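Local coordinates for peptidoglycan synthetase penicillin-binding protein 3 (Bifidobacterium adolescentis, PDB 4YE5), which probably binds penicillin and, as in other members of the transpeptidase family, probably cross-links peptidoglycan strands at the cell membrane, at residues I35-T38 and N39-L43; R221-Q224 and W225-K229; V247-V250 and Q251-D254; A275-A278 and V279-F283. All coordinates share one frame; numbering follows the deposited sequence.

Contact 1: residues I35-T38 and N39-L43; sequences IMDT and NGAIL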
loop_
_atom_site.group_PDB
_atom_site.type_symbol
_atom_site.label_atom_id
_atom_site.label_comp_id
_atom_site.label_asym_id
_atom_site.label_seq_id
_atom_site.Cartn_x
_atom_site.Cartn_y
_atom_site.Cartn_z
ATOM N N ILE A 35 -5.425 -4.139 11.030
ATOM C CA ILE A 35 -5.252 -4.236 9.586
ATOM C C ILE A 35 -5.219 -5.715 9.240
ATOM O O ILE A 35 -4.524 -6.499 9.894
ATOM C CB ILE A 35 -3.957 -3.562 9.104
ATOM C CG1 ILE A 35 -3.991 -2.063 9.431
ATOM C CG2 ILE A 35 -3.789 -3.787 7.564
ATOM C CD1 ILE A 35 -2.623 -1.368 9.398
HETATM N N MSE A 36 -5.989 -6.094 8.226
HETATM C CA MSE A 36 -6.110 -7.492 7.827
HETATM C C MSE A 36 -5.888 -7.637 6.333
HETATM O O MSE A 36 -6.069 -6.677 5.592
HETATM C CB MSE A 36 -7.516 -7.994 8.176
HETATM C CG MSE A 36 -7.758 -8.078 9.678
HETATM SE SE MSE A 36 -9.623 -8.464 10.055
HETATM C CE MSE A 36 -10.439 -6.846 9.334
ATOM N N ASP A 37 -5.499 -8.828 5.881
ATOM C CA ASP A 37 -5.352 -9.038 4.442
ATOM C C ASP A 37 -6.740 -9.336 3.873
ATOM O O ASP A 37 -7.740 -9.371 4.616
ATOM C CB ASP A 37 -4.306 -10.138 4.106
ATOM C CG ASP A 37 -4.893 -11.571 4.039
ATOM O OD1 ASP A 37 -5.959 -11.853 4.631
ATOM O OD2 ASP A 37 -4.263 -12.439 3.374
ATOM N N THR A 38 -6.787 -9.585 2.572
ATOM C CA THR A 38 -8.036 -9.789 1.855
ATOM C C THR A 38 -8.917 -10.915 2.426
ATOM O O THR A 38 -10.126 -10.890 2.249
ATOM C CB THR A 38 -7.775 -10.014 0.349
ATOM O OG1 THR A 38 -8.983 -9.808 -0.393
ATOM C CG2 THR A 38 -7.242 -11.419 0.092
ATOM N N ASN A 39 -8.310 -11.883 3.111
ATOM C CA ASN A 39 -9.056 -13.006 3.683
ATOM C C ASN A 39 -9.297 -12.892 5.187
ATOM O O ASN A 39 -9.733 -13.845 5.813
ATOM C CB ASN A 39 -8.350 -14.332 3.408
ATOM C CG ASN A 39 -8.086 -14.550 1.935
ATOM O OD1 ASN A 39 -6.941 -14.685 1.518
ATOM N ND2 ASN A 39 -9.148 -14.559 1.137
ATOM N N GLY A 40 -8.975 -11.748 5.776
ATOM C CA GLY A 40 -9.244 -11.554 7.195
ATOM C C GLY A 40 -8.052 -11.916 8.069
ATOM O O GLY A 40 -8.129 -11.822 9.283
ATOM N N ALA A 41 -6.947 -12.347 7.464
ATOM C CA ALA A 41 -5.767 -12.669 8.257
ATOM C C ALA A 41 -5.231 -11.378 8.868
ATOM O O ALA A 41 -5.075 -10.381 8.178
ATOM C CB ALA A 41 -4.701 -13.372 7.396
ATOM N N ILE A 42 -4.978 -11.388 10.171
ATOM C CA ILE A 42 -4.553 -10.183 10.874
ATOM C C ILE A 42 -3.100 -9.811 10.569
ATOM O O ILE A 42 -2.214 -10.653 10.650
ATOM C CB ILE A 42 -4.791 -10.327 12.396
ATOM C CG1 ILE A 42 -6.289 -10.552 12.655
ATOM C CG2 ILE A 42 -4.287 -9.097 13.152
ATOM C CD1 ILE A 42 -6.646 -10.947 14.096
ATOM N N LEU A 43 -2.870 -8.550 10.194
ATOM C CA LEU A 43 -1.530 -8.075 9.818
ATOM C C LEU A 43 -0.970 -7.080 10.825
ATOM O O LEU A 43 0.249 -6.956 10.977
ATOM C CB LEU A 43 -1.555 -7.413 8.445
ATOM C CG LEU A 43 -2.033 -8.289 7.296
ATOM C CD1 LEU A 43 -2.198 -7.448 6.057
ATOM C CD2 LEU A 43 -1.052 -9.421 7.070
#
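Asp37 holds its CG between its own N and C atoms (chi1 89°), which turns the carboxylate inward over Asn39 and Ala41 of the same beta hairpin. The hairpin joins strands 35-36 and 42-46 through a type I turn from Asp37 to Gly40. OD1 of Asp37 is gripped twice. Asn39 N donates to Asp37 OD1 at 2.8 Å and Ala41 N does so at 3.0 Å, from opposite faces of the carboxylate plane. This pins the carboxylate against the turn. OD2 is taken by the backbone N of Arg221, so the carboxylate ties the turn to the start of helix 221-238. The backbone closes the turn with Gly40 N to Asp37 O at 2.9 Å. Beyond it, Asp37 N donates to Ala41 O and Leu43 N to Ile35 O. Met36 and Ile42 form the antiparallel non-hydrogen-bonded pair between these bonds. Their side chains lie on one face of the sheet, CG of Met36 4.1 Å from CG1 of Ile42. Met36 is a selenomethionine; SE of Met36 lies 3.8 Å from Gly40 O. Leu43, on the other face of the hairpin, touches Leu217 of strand 214-217. Leu43 CD1 lies 3.9 Å from Asp37 CB.

Contact 2: residues R221-Q224 and W225-K229; sequences RDVQ and WYTEK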
loop_
_atom_site.group_PDB
_atom_site.type_symbol
_atom_site.label_atom_id
_atom_site.label_comp_id
_atom_site.label_asym_id
_atom_site.label_seq_id
_atom_site.Cartn_x
_atom_site.Cartn_y
_atom_site.Cartn_z
ATOM N N ARG A 221 -1.975 -12.298 1.605
ATOM C CA ARG A 221 -0.770 -12.605 2.382
ATOM C C ARG A 221 0.086 -13.639 1.654
ATOM O O ARG A 221 1.301 -13.512 1.610
ATOM C CB ARG A 221 -1.196 -13.158 3.760
ATOM C CG ARG A 221 -0.223 -12.991 4.909
ATOM C CD ARG A 221 -0.792 -13.588 6.225
ATOM N NE ARG A 221 -1.119 -14.988 6.029
ATOM C CZ ARG A 221 -0.353 -16.006 6.407
ATOM N NH1 ARG A 221 0.767 -15.802 7.081
ATOM N NH2 ARG A 221 -0.736 -17.241 6.137
ATOM N N ASP A 222 -0.550 -14.657 1.076
ATOM C CA ASP A 222 0.181 -15.719 0.368
ATOM C C ASP A 222 0.797 -15.239 -0.948
ATOM O O ASP A 222 1.929 -15.604 -1.281
ATOM C CB ASP A 222 -0.717 -16.940 0.133
ATOM C CG ASP A 222 -1.354 -17.453 1.435
ATOM O OD1 ASP A 222 -0.605 -17.942 2.314
ATOM O OD2 ASP A 222 -2.598 -17.343 1.592
ATOM N N VAL A 223 0.072 -14.432 -1.710
ATOM C CA VAL A 223 0.667 -13.886 -2.941
ATOM C C VAL A 223 1.794 -12.898 -2.599
ATOM O O VAL A 223 2.844 -12.876 -3.247
ATOM C CB VAL A 223 -0.390 -13.190 -3.822
ATOM C CG1 VAL A 223 0.252 -12.592 -5.083
ATOM C CG2 VAL A 223 -1.533 -14.195 -4.197
ATOM N N GLN A 224 1.564 -12.065 -1.591
ATOM C CA GLN A 224 2.572 -11.089 -1.182
ATOM C C GLN A 224 3.837 -11.807 -0.716
ATOM O O GLN A 224 4.951 -11.448 -1.090
ATOM C CB GLN A 224 2.033 -10.201 -0.040
ATOM C CG GLN A 224 3.043 -9.115 0.408
ATOM C CD GLN A 224 3.122 -7.926 -0.557
ATOM O OE1 GLN A 224 2.188 -7.643 -1.298
ATOM N NE2 GLN A 224 4.223 -7.196 -0.497
ATOM N N TRP A 225 3.662 -12.833 0.100
ATOM C CA TRP A 225 4.809 -13.584 0.611
ATOM C C TRP A 225 5.582 -14.228 -0.527
ATOM O O TRP A 225 6.811 -14.144 -0.560
ATOM C CB TRP A 225 4.399 -14.664 1.622
ATOM C CG TRP A 225 5.597 -15.360 2.231
ATOM C CD1 TRP A 225 6.253 -15.009 3.385
ATOM C CD2 TRP A 225 6.289 -16.510 1.713
ATOM N NE1 TRP A 225 7.300 -15.870 3.612
ATOM C CE2 TRP A 225 7.349 -16.793 2.599
ATOM C CE3 TRP A 225 6.121 -17.318 0.581
ATOM C CZ2 TRP A 225 8.237 -17.851 2.388
ATOM C CZ3 TRP A 225 7.008 -18.371 0.374
ATOM C CH2 TRP A 225 8.049 -18.625 1.272
ATOM N N TYR A 226 4.879 -14.871 -1.459
ATOM C CA TYR A 226 5.596 -15.538 -2.560
ATOM C C TYR A 226 6.307 -14.528 -3.467
ATOM O O TYR A 226 7.409 -14.772 -3.975
ATOM C CB TYR A 226 4.674 -16.450 -3.372
ATOM C CG TYR A 226 5.443 -17.408 -4.264
ATOM C CD1 TYR A 226 5.988 -18.591 -3.754
ATOM C CD2 TYR A 226 5.629 -17.129 -5.595
ATOM C CE1 TYR A 226 6.708 -19.461 -4.573
ATOM C CE2 TYR A 226 6.365 -17.978 -6.422
ATOM C CZ TYR A 226 6.890 -19.146 -5.912
ATOM O OH TYR A 226 7.599 -19.991 -6.748
ATOM N N THR A 227 5.671 -13.380 -3.682
ATOM C CA THR A 227 6.275 -12.376 -4.541
ATOM C C THR A 227 7.559 -11.829 -3.895
ATOM O O THR A 227 8.575 -11.649 -4.576
ATOM C CB THR A 227 5.281 -11.236 -4.827
ATOM O OG1 THR A 227 4.123 -11.785 -5.480
ATOM C CG2 THR A 227 5.923 -10.199 -5.733
ATOM N N GLU A 228 7.516 -11.590 -2.585
ATOM C CA GLU A 228 8.715 -11.142 -1.868
ATOM C C GLU A 228 9.804 -12.215 -1.900
ATOM O O GLU A 228 10.988 -11.905 -2.052
ATOM C CB GLU A 228 8.379 -10.729 -0.425
ATOM C CG GLU A 228 7.592 -9.415 -0.382
ATOM C CD GLU A 228 7.210 -8.969 1.032
ATOM O OE1 GLU A 228 7.620 -9.629 1.999
ATOM O OE2 GLU A 228 6.526 -7.929 1.153
ATOM N N LYS A 229 9.390 -13.470 -1.787
ATOM C CA LYS A 229 10.305 -14.603 -1.887
ATOM C C LYS A 229 10.961 -14.682 -3.292
ATOM O O LYS A 229 12.170 -14.907 -3.426
ATOM C CB LYS A 229 9.558 -15.908 -1.571
ATOM C CG LYS A 229 10.462 -17.157 -1.540
ATOM C CD LYS A 229 11.430 -17.093 -0.362
ATOM C CE LYS A 229 12.382 -18.294 -0.346
ATOM N NZ LYS A 229 13.348 -18.167 0.776
#
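Side-chain hydrogen bonds join Gln224 to Glu228 and Thr227 to Val223, each pair four residues apart. Gln224 NE2 donates to Glu228 OE2 at 2.9 Å, and the N-H...O angle of 174° is nearly straight. The oxygen lies close to the amide plane of Gln224. The nitrogen comes to Glu228 OE2 on the anti side, tilted out of the carboxylate plane. The amide and carboxylate planes stand almost perpendicular, 89° apart. A bend at chi2 of Gln224 turns the amide along the helix to Glu228. Both groups have further partners: Glu228 OE2 also accepts from Met156 N, and Gln224 OE1 from Leu258 N of strand 255-260. Thr227 places OG1 beside its own backbone N (chi1 -60°). From there Thr227 OG1 donates to Val223 O at 2.8 Å.

The backbone bonds are those of an alpha helix, here the first turns of helix 221-238. Thr227 N reaches the same Val223 O at 2.9 Å, from the opposite face of the carbonyl to OG1, so this oxygen is held twice. Trp225 N to Arg221 O, Tyr226 N to Asp222 O and Glu228 N to Gln224 O continue the pattern.

Packing is lighter. CG1 of Val223 runs beside OG1 of Thr227, 4.0 Å away. Both residues meet helix 535-549, Val223 on Leu546 and Thr227 on Ile542. CB of Lys229 sits 4.0 Å above one face of the Trp225 ring, offset toward its rim. The Tyr226 ring stacks with Phe545.

Contact 3: residues V247-V250 and Q251-D254; sequences VQDV and QSGD
The tight connection between strands 242-249 and 255-260, at one side of the five-stranded antiparallel sheet of the transpeptidase domain, is held by Asp249 and Ser252. Asp249 OD2 accepts from Ser252 OG at 2.7 Å and from Ser252 N at 3.0 Å. Both donors lie on its anti side, one on each face of the carboxylate plane. CG of Asp249 stands opposite its own backbone N (chi1 179°), which carries the carboxylate across to Ser252. The serine hydroxyl works both ways, since Ser252 OG also accepts from Asp254 N at 3.0 Å. The other oxygen, Asp249 OD1, takes a bond from a water at 2.8 Å. That water accepts from Gln251 N. A glycerol, probably from the crystallisation liquor, also bonds OD1. The backbone closes the connection at two places. Gly253 N donates to Asp249 O at 2.9 Å, and Asp249 N to Asp254 O at the same length. Gly253 has a positive phi (79°), where a CB would press on Ser252 O. Gly253 CA lies 3.8 Å from Gln248 NE2. Gln248 OE1 accepts from Gln427, and Asp254 makes a salt bridge with Arg428. Ser252 OG and Asp254 N together make an ST turn, set here within a beta hairpin.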
loop_
_atom_site.group_PDB
_atom_site.type_symbol
_atom_site.label_atom_id
_atom_site.label_comp_id
_atom_site.label_asym_id
_atom_site.label_seq_id
_atom_site.Cartn_x
_atom_site.Cartn_y
_atom_site.Cartn_z
ATOM N N VAL A 247 1.246 -7.332 -8.467
ATOM C CA VAL A 247 0.252 -8.196 -9.087
ATOM C C VAL A 247 -1.112 -7.518 -8.981
ATOM O O VAL A 247 -1.546 -7.162 -7.880
ATOM C CB VAL A 247 0.168 -9.591 -8.391
ATOM C CG1 VAL A 247 -0.970 -10.419 -9.022
ATOM C CG2 VAL A 247 1.498 -10.338 -8.481
ATOM N N GLN A 248 -1.785 -7.332 -10.110
ATOM C CA GLN A 248 -3.095 -6.686 -10.124
ATOM C C GLN A 248 -4.172 -7.589 -10.744
ATOM O O GLN A 248 -3.926 -8.245 -11.761
ATOM C CB GLN A 248 -3.004 -5.361 -10.920
ATOM C CG GLN A 248 -4.333 -4.614 -11.072
ATOM C CD GLN A 248 -4.139 -3.203 -11.571
ATOM O OE1 GLN A 248 -3.194 -2.522 -11.177
ATOM N NE2 GLN A 248 -5.021 -2.758 -12.449
ATOM N N ASP A 249 -5.347 -7.636 -10.121
ATOM C CA ASP A 249 -6.502 -8.348 -10.686
ATOM C C ASP A 249 -7.105 -7.557 -11.842
ATOM O O ASP A 249 -7.564 -6.426 -11.649
ATOM C CB ASP A 249 -7.597 -8.537 -9.640
ATOM C CG ASP A 249 -8.821 -9.246 -10.217
ATOM O OD1 ASP A 249 -8.743 -10.473 -10.439
ATOM O OD2 ASP A 249 -9.847 -8.582 -10.457
ATOM N N VAL A 250 -7.132 -8.158 -13.029
ATOM C CA VAL A 250 -7.540 -7.456 -14.244
ATOM C C VAL A 250 -8.927 -6.841 -14.158
ATOM O O VAL A 250 -9.114 -5.670 -14.472
ATOM C CB VAL A 250 -7.464 -8.382 -15.480
ATOM C CG1 VAL A 250 -8.180 -7.758 -16.689
ATOM C CG2 VAL A 250 -6.008 -8.653 -15.826
ATOM N N GLN A 251 -9.915 -7.618 -13.746
ATOM C CA GLN A 251 -11.279 -7.115 -13.870
ATOM C C GLN A 251 -11.662 -6.075 -12.817
ATOM O O GLN A 251 -12.467 -5.193 -13.088
ATOM C CB GLN A 251 -12.294 -8.263 -13.937
ATOM C CG GLN A 251 -12.418 -8.783 -15.382
ATOM C CD GLN A 251 -13.259 -10.034 -15.513
ATOM O OE1 GLN A 251 -13.997 -10.398 -14.601
ATOM N NE2 GLN A 251 -13.148 -10.701 -16.659
ATOM N N SER A 252 -11.060 -6.150 -11.632
ATOM C CA SER A 252 -11.447 -5.248 -10.547
ATOM C C SER A 252 -10.488 -4.071 -10.327
ATOM O O SER A 252 -10.887 -3.045 -9.791
ATOM C CB SER A 252 -11.572 -6.032 -9.245
ATOM O OG SER A 252 -10.266 -6.446 -8.830
ATOM N N GLY A 253 -9.233 -4.225 -10.733
ATOM C CA GLY A 253 -8.208 -3.256 -10.397
ATOM C C GLY A 253 -7.664 -3.406 -8.985
ATOM O O GLY A 253 -6.908 -2.557 -8.515
ATOM N N ASP A 254 -8.039 -4.484 -8.302
ATOM C CA ASP A 254 -7.531 -4.757 -6.951
ATOM C C ASP A 254 -6.081 -5.181 -6.948
ATOM O O ASP A 254 -5.650 -5.948 -7.811
ATOM C CB ASP A 254 -8.327 -5.864 -6.277
ATOM C CG ASP A 254 -9.694 -5.412 -5.831
ATOM O OD1 ASP A 254 -9.979 -4.196 -5.935
ATOM O OD2 ASP A 254 -10.468 -6.273 -5.356
HETATM O O HOH W 1 -9.584 -10.508 -13.075
#

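Contact 4: residues A275-A278 and V279-F283; sequences ASRA and VSETF
Arg277 and Glu281 lie side by side, pointing the same way, where the short helix 277-280 of the transpeptidase domain ends. At Glu281 the chain turns out of the helix. Its CG is anti to the backbone N (chi1 -161°), and the chain bends at chi2, which lays OE1 along the arginine stem. Glu281 OE1 is 3.3 Å from CG of Arg277. It is also at the edge of the guanidinium, close to its plane, but the salt bridge from Arg277 NH1 to Glu281 OE1 is long at 3.8 Å. Guanidinium and carboxylate are turned 41° from each other. The arginine has a cation-pi partner in Trp242, which Glu281 touches too, so the pair rests against strand 242-249.

At the other end, Ser276 is the N-cap. Its OG accepts a weak bond from Ala278 N, and the position of OG is less sure. Ser276 O accepts from Ser280 N at 3.1 Å. Val279, in the helix, reaches back to the residues before it. Val279 CG1 is 4.3 Å from CB of Ala275, and Val279 CG2 is 4.1 Å from CB of Ser276. Outside, Val279 meets Leu376 and Glu379. Glu281 N closes the last turn on Arg277 O at 2.9 Å. Two waters add links. One joins Ala275 O to OG of Ser280. The other donates to Ala278 O at 2.9 Å and to Glu281 O at 2.8 Å.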
loop_
_atom_site.group_PDB
_atom_site.type_symbol
_atom_site.label_atom_id
_atom_site.label_comp_id
_atom_site.label_asym_id
_atom_site.label_seq_id
_atom_site.Cartn_x
_atom_site.Cartn_y
_atom_site.Cartn_z
ATOM N N ALA A 275 8.838 5.184 2.533
ATOM C CA ALA A 275 7.930 4.335 1.777
ATOM C C ALA A 275 8.673 3.162 1.153
ATOM O O ALA A 275 9.886 3.236 0.891
ATOM C CB ALA A 275 7.263 5.147 0.681
ATOM N N SER A 276 7.930 2.091 0.906
ATOM C CA SER A 276 8.422 0.976 0.114
ATOM C C SER A 276 8.936 1.518 -1.198
ATOM O O SER A 276 8.296 2.391 -1.811
ATOM C CB SER A 276 7.282 0.007 -0.199
ATOM O OG SER A 276 7.709 -0.933 -1.174
ATOM N N ARG A 277 10.077 1.012 -1.651
ATOM C CA ARG A 277 10.569 1.396 -2.975
ATOM C C ARG A 277 9.536 1.140 -4.098
ATOM O O ARG A 277 9.473 1.884 -5.062
ATOM C CB ARG A 277 11.854 0.648 -3.300
ATOM C CG ARG A 277 12.553 1.213 -4.507
ATOM C CD ARG A 277 13.756 0.378 -4.893
ATOM N NE ARG A 277 14.643 0.106 -3.765
ATOM C CZ ARG A 277 15.612 0.914 -3.347
ATOM N NH1 ARG A 277 15.817 2.091 -3.936
ATOM N NH2 ARG A 277 16.365 0.542 -2.326
ATOM N N ALA A 278 8.744 0.073 -3.980
ATOM C CA ALA A 278 7.672 -0.184 -4.956
ATOM C C ALA A 278 6.700 0.996 -5.064
ATOM O O ALA A 278 6.212 1.313 -6.151
ATOM C CB ALA A 278 6.915 -1.495 -4.602
ATOM N N VAL A 279 6.420 1.653 -3.937
ATOM C CA VAL A 279 5.540 2.830 -3.936
ATOM C C VAL A 279 6.203 4.073 -4.530
ATOM O O VAL A 279 5.587 4.794 -5.330
ATOM C CB VAL A 279 5.035 3.161 -2.478
ATOM C CG1 VAL A 279 4.295 4.498 -2.425
ATOM C CG2 VAL A 279 4.138 2.039 -1.944
ATOM N N SER A 280 7.455 4.338 -4.138
ATOM C CA SER A 280 8.096 5.620 -4.469
ATOM C C SER A 280 8.879 5.683 -5.789
ATOM O O SER A 280 8.980 6.741 -6.405
ATOM C CB SER A 280 9.035 6.047 -3.331
ATOM O OG SER A 280 9.990 5.034 -3.066
ATOM N N GLU A 281 9.458 4.567 -6.214
ATOM C CA GLU A 281 10.357 4.604 -7.369
ATOM C C GLU A 281 9.664 5.084 -8.657
ATOM O O GLU A 281 8.575 4.616 -8.996
ATOM C CB GLU A 281 10.958 3.213 -7.609
ATOM C CG GLU A 281 12.210 3.252 -8.471
ATOM C CD GLU A 281 13.410 3.796 -7.700
ATOM O OE1 GLU A 281 13.451 3.660 -6.465
ATOM O OE2 GLU A 281 14.311 4.363 -8.323
ATOM N N THR A 282 10.286 6.018 -9.377
ATOM C CA THR A 282 9.799 6.341 -10.711
ATOM C C THR A 282 10.924 6.142 -11.721
ATOM O O THR A 282 12.091 6.199 -11.370
ATOM C CB THR A 282 9.255 7.787 -10.825
ATOM O OG1 THR A 282 10.316 8.715 -10.589
ATOM C CG2 THR A 282 8.124 8.033 -9.812
ATOM N N PHE A 283 10.565 5.901 -12.975
ATOM C CA PHE A 283 11.540 5.551 -14.001
ATOM C C PHE A 283 10.863 5.682 -15.352
ATOM O O PHE A 283 9.623 5.632 -15.441
ATOM C CB PHE A 283 11.993 4.094 -13.820
ATOM C CG PHE A 283 10.838 3.124 -13.610
ATOM C CD1 PHE A 283 10.219 2.511 -14.680
ATOM C CD2 PHE A 283 10.352 2.875 -12.325
ATOM C CE1 PHE A 283 9.147 1.628 -14.477
ATOM C CE2 PHE A 283 9.292 1.990 -12.111
ATOM C CZ PHE A 283 8.682 1.380 -13.175
HETATM O O HOH W 2 10.964 4.985 -0.597
HETATM O O HOH W 3 7.402 2.148 -8.666
#

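Overall arrangement
All four contacts are local and partly buried. Contact 3 has half its touching residues buried, and contact 4 has no exposed residue among those that touch. Asn39, Trp225 and Gln251 are exposed in contacts 1, 2 and 3. Contact 1 lies in the range of the dimerisation domain, contacts 3 and 4 in that of the transpeptidase domain. Contact 2 touches contact 1 through the carboxylate at the turn, while Val223 and Thr227 pack on Val247 of contact 3. Contacts 1 and 3 are both strand connections in which an aspartate oxygen takes two donors. Contacts 2 and 4 are helical, but the first has a straight amide-carboxylate bond and the second a long ion pair. Contact 4 touches none of the others.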